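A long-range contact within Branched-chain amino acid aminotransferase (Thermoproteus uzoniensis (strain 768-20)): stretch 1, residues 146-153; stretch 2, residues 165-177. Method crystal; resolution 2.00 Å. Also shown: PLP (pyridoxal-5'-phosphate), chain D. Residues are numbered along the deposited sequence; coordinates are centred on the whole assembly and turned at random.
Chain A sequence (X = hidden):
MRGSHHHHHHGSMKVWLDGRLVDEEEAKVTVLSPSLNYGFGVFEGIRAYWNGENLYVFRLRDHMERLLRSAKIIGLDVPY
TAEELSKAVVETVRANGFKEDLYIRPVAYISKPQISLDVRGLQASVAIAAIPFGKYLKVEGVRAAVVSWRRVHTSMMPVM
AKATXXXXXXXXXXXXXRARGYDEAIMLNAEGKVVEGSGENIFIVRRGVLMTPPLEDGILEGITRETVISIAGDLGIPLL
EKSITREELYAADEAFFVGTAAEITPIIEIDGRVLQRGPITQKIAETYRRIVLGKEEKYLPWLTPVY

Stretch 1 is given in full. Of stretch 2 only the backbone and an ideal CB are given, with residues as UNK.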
# COMPACT_ATOMS: atom_id res chain seq x y z
N VAL A 146 17.24 11.73 -3.83
CA VAL A 146 16.15 10.87 -3.24
C VAL A 146 16.59 9.45 -3.49
O VAL A 146 16.90 9.07 -4.66
CB VAL A 146 14.68 11.03 -3.90
CG1 VAL A 146 13.72 10.14 -3.13
CG2 VAL A 146 14.20 12.53 -3.91
N VAL A 147 16.65 8.66 -2.41
CA VAL A 147 17.07 7.28 -2.51
C VAL A 147 16.03 6.22 -2.80
O VAL A 147 14.80 6.47 -2.76
CB VAL A 147 17.93 6.87 -1.31
CG1 VAL A 147 19.11 7.69 -1.25
CG2 VAL A 147 17.18 6.97 0.04
N SER A 148 16.53 5.02 -3.17
CA SER A 148 15.65 3.90 -3.55
C SER A 148 14.98 3.28 -2.31
O SER A 148 13.97 2.66 -2.47
CB SER A 148 16.39 2.74 -4.25
OG SER A 148 17.45 2.23 -3.38
N TRP A 149 15.65 3.37 -1.14
CA TRP A 149 15.18 2.94 0.14
C TRP A 149 14.13 3.83 0.74
O TRP A 149 14.30 4.98 0.88
CB TRP A 149 16.39 2.89 1.13
CG TRP A 149 17.40 1.86 0.70
CD1 TRP A 149 18.53 2.11 0.03
CD2 TRP A 149 17.34 0.46 0.91
NE1 TRP A 149 19.16 0.96 -0.21
CE2 TRP A 149 18.40 -0.08 0.25
CE3 TRP A 149 16.41 -0.39 1.44
CZ2 TRP A 149 18.64 -1.50 0.20
CZ3 TRP A 149 16.61 -1.76 1.40
CH2 TRP A 149 17.73 -2.30 0.76
N ARG A 150 13.00 3.27 1.11
CA ARG A 150 12.01 4.03 1.82
C ARG A 150 12.28 4.00 3.32
O ARG A 150 12.83 3.03 3.81
CB ARG A 150 10.62 3.44 1.56
CG ARG A 150 10.24 3.38 0.10
CD ARG A 150 10.13 4.80 -0.50
NE ARG A 150 9.53 4.88 -1.84
CZ ARG A 150 10.17 5.17 -3.00
NH1 ARG A 150 11.49 5.37 -3.09
NH2 ARG A 150 9.45 5.26 -4.15
N ARG A 151 11.90 5.08 4.00
CA ARG A 151 11.90 5.11 5.47
C ARG A 151 11.12 3.95 6.09
O ARG A 151 9.99 3.65 5.70
CB ARG A 151 11.34 6.45 5.96
CG ARG A 151 11.31 6.75 7.43
CD ARG A 151 12.64 7.11 8.16
NE ARG A 151 12.24 7.67 9.46
CZ ARG A 151 12.82 7.48 10.67
NH1 ARG A 151 13.95 6.82 10.80
NH2 ARG A 151 12.26 8.01 11.77
N VAL A 152 11.66 3.37 7.12
CA VAL A 152 11.04 2.20 7.69
C VAL A 152 9.68 2.75 8.25
O VAL A 152 9.63 3.91 8.73
CB VAL A 152 11.97 1.43 8.70
CG1 VAL A 152 12.41 2.19 9.86
CG2 VAL A 152 11.27 0.22 9.24
N HIS A 153 8.63 1.95 8.18
CA HIS A 153 7.26 2.38 8.42
C HIS A 153 6.83 2.11 9.88
O HIS A 153 7.28 1.14 10.50
CB HIS A 153 6.34 1.64 7.45
CG HIS A 153 4.96 2.25 7.34
ND1 HIS A 153 3.87 1.73 8.00
CD2 HIS A 153 4.51 3.35 6.68
CE1 HIS A 153 2.82 2.49 7.77
NE2 HIS A 153 3.18 3.47 6.95
N UNK A 165 18.26 -0.21 16.19
CA UNK A 165 17.96 -1.14 15.12
C UNK A 165 17.35 -0.51 13.88
O UNK A 165 17.70 -0.88 12.82
CB UNK A 165 17.01 -2.22 15.65
N UNK A 166 16.55 0.55 14.06
CA UNK A 166 15.99 1.38 12.90
C UNK A 166 17.05 1.91 11.96
O UNK A 166 16.77 2.04 10.77
CB UNK A 166 15.20 2.58 13.43
N UNK A 167 18.23 2.26 12.45
CA UNK A 167 19.27 2.99 11.63
C UNK A 167 20.02 2.16 10.50
O UNK A 167 20.81 2.72 9.70
CB UNK A 167 20.33 3.53 12.59
N UNK A 168 19.77 0.85 10.42
CA UNK A 168 20.17 0.07 9.29
C UNK A 168 19.55 0.60 7.96
O UNK A 168 20.24 0.80 6.91
CB UNK A 168 19.78 -1.39 9.53
N UNK A 169 18.30 0.97 8.08
CA UNK A 169 17.57 1.73 6.99
C UNK A 169 18.23 3.08 6.63
O UNK A 169 18.48 3.40 5.38
CB UNK A 169 16.13 2.00 7.42
N UNK A 170 18.58 3.87 7.69
CA UNK A 170 19.30 5.11 7.53
C UNK A 170 20.70 4.88 6.92
O UNK A 170 21.09 5.67 6.06
CB UNK A 170 19.41 5.82 8.88
N UNK A 171 21.42 3.82 7.31
CA UNK A 171 22.69 3.51 6.70
C UNK A 171 22.52 3.13 5.23
O UNK A 171 23.22 3.61 4.34
CB UNK A 171 23.38 2.38 7.47
N UNK A 172 21.57 2.25 4.95
CA UNK A 172 21.24 1.95 3.54
C UNK A 172 21.09 3.25 2.75
O UNK A 172 21.76 3.45 1.72
CB UNK A 172 19.96 1.12 3.44
N UNK A 173 20.30 4.18 3.27
CA UNK A 173 20.04 5.44 2.51
C UNK A 173 21.35 6.28 2.40
O UNK A 173 21.78 6.72 1.32
CB UNK A 173 18.94 6.26 3.19
N UNK A 174 22.06 6.41 3.51
CA UNK A 174 23.23 7.26 3.58
C UNK A 174 24.30 6.77 2.62
O UNK A 174 24.88 7.58 1.82
CB UNK A 174 23.77 7.31 5.01
N UNK A 175 24.50 5.46 2.58
CA UNK A 175 25.50 4.85 1.72
C UNK A 175 25.10 4.94 0.28
O UNK A 175 25.94 5.23 -0.57
CB UNK A 175 25.73 3.39 2.11
N UNK A 176 23.83 4.69 -0.03
CA UNK A 176 23.39 4.84 -1.38
C UNK A 176 23.69 6.22 -1.92
O UNK A 176 24.23 6.37 -2.98
CB UNK A 176 21.89 4.54 -1.48
N UNK A 177 23.39 7.27 -1.17
CA UNK A 177 23.66 8.59 -1.68
C UNK A 177 25.16 8.92 -1.83
O UNK A 177 25.65 9.47 -2.83
CB UNK A 177 23.00 9.62 -0.76
N1 PLP D . 15.98 12.37 11.89
C2 PLP D . 16.29 11.16 12.36
C2A PLP D . 15.92 9.93 11.60
C3 PLP D . 17.08 11.01 13.57
O3 PLP D . 17.47 9.74 13.99
C4 PLP D . 17.48 12.24 14.30
C4A PLP D . 18.29 12.21 15.58
C5 PLP D . 17.04 13.53 13.69
C6 PLP D . 16.30 13.48 12.48
C5A PLP D . 17.39 14.89 14.21
O4P PLP D . 17.01 15.06 15.53
P PLP D . 17.74 16.16 16.40
O1P PLP D . 19.28 15.88 16.43
O2P PLP D . 17.29 17.46 15.89
O3P PLP D . 17.31 15.98 17.83

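Position 165 is out of reach of stretch 1; it is Gly 165. At 166 the CA-to-CB bond points toward stretch 1, and the ideal CB lies 4.5 Å from Val 152 CG1. A branched aliphatic side chain would suit the methyl group, though Arg 151 NH1 would tolerate something polar. Ile 166 CG2 packs 3.5 Å from Val 152 CG1.

At 167 CA-to-CB points away, and only a long side chain could return toward Arg 151 and the cofactor. Tyr 167 does so: its OH is hydrogen-bonded to water 2 at 2.9 Å, Arg 151 NH2 donates to the same water, and Tyr 167 OH makes a very short hydrogen bond of 2.4 Å with PLP O3, an atom placed less surely. Position 168 is out of reach; it is Leu 168.

Position 169 points toward a carbonyl, Arg 150 O, and an amide, Val 152 N. A short amide side chain, carrying donor and acceptor, would answer both. In Asn 169, ND2 donates to Arg 150 O at 2.8 Å, while OD1 accepts from Val 152 N at 3.1 Å.

Position 170 points sideways with nothing of stretch 1 within 5.5 Å of its ideal CB, so many residues would do; Ser 170 OG accepts from water 3 at 2.8 Å, and Arg 151 NH1 donates to the same water. Position 171 is out of reach; it is Ile 171.

The ideal CB of 172 sits 3.7 Å from Trp 149 CD2, so an apolar side chain, aliphatic or sulfur-bearing, would cover the indole. In Met 172 CB lies 3.5 Å from the centroid of the Trp 149 five-membered ring, almost on its normal, and SD is 4.4 Å from that of the six-membered ring, over its face.

At 173 the ideal CB is 3.7 Å from Val 147 CG2, favouring a small residue; Ala 173 CB touches Val 147 CG2 at 3.5 Å. Position 174 points away and 175 is out of reach, so stretch 1 decides neither; they are Ala 174 and Val 175.

Position 176 points toward Ser 148, whose amide and hydroxyl invite a long acceptor such as a carboxylate or amide. Glu 176 extends with chi1 and chi2 both t: OE1 accepts from Ser 148 N at 3.0 Å, and OE2 from Ser 148 OG at 2.5 Å. At 177 a small apolar group suits Val 147; Ala 177 CB lies 4.3 Å from Val 147 CG1.

Stretch 2, residues 165-177: GIYLNSIMAAVEA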
# COMPACT_ATOMS: atom_id res chain seq x y z
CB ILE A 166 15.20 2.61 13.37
CG1 ILE A 166 14.06 2.19 14.25
CG2 ILE A 166 14.66 3.50 12.25
CD1 ILE A 166 13.48 3.33 14.96
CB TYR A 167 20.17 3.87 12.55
CG TYR A 167 19.34 4.97 13.08
CD1 TYR A 167 18.45 4.70 14.04
CD2 TYR A 167 19.34 6.24 12.51
CE1 TYR A 167 17.50 5.58 14.40
CE2 TYR A 167 18.42 7.22 12.98
CZ TYR A 167 17.49 6.82 13.93
OH TYR A 167 16.54 7.63 14.52
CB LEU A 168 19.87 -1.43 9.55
CG LEU A 168 20.06 -2.36 8.29
CD1 LEU A 168 21.54 -2.41 8.01
CD2 LEU A 168 19.69 -3.82 8.36
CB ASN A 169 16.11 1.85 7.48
CG ASN A 169 15.22 2.72 6.57
OD1 ASN A 169 14.75 3.81 6.95
ND2 ASN A 169 14.87 2.15 5.48
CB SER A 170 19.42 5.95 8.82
OG SER A 170 18.15 6.46 9.18
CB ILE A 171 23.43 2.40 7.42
CG1 ILE A 171 23.95 2.90 8.75
CG2 ILE A 171 24.58 1.91 6.59
CD1 ILE A 171 24.46 1.85 9.64
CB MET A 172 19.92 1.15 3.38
CG MET A 172 19.86 -0.23 3.90
SD MET A 172 21.06 -1.43 3.34
CE MET A 172 22.41 -1.06 4.47
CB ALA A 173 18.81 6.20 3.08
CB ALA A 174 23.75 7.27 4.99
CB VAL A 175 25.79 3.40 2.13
CG1 VAL A 175 26.57 2.57 1.04
CG2 VAL A 175 26.48 3.41 3.50
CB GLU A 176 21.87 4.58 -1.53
CG GLU A 176 21.44 4.70 -3.02
CD GLU A 176 19.98 4.48 -3.23
OE1 GLU A 176 19.35 5.25 -4.04
OE2 GLU A 176 19.44 3.55 -2.58
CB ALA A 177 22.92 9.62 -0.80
O HOH W 1 20.81 0.91 -2.58
O HOH W 2 13.83 6.89 13.81
O HOH W 3 15.50 5.66 9.00
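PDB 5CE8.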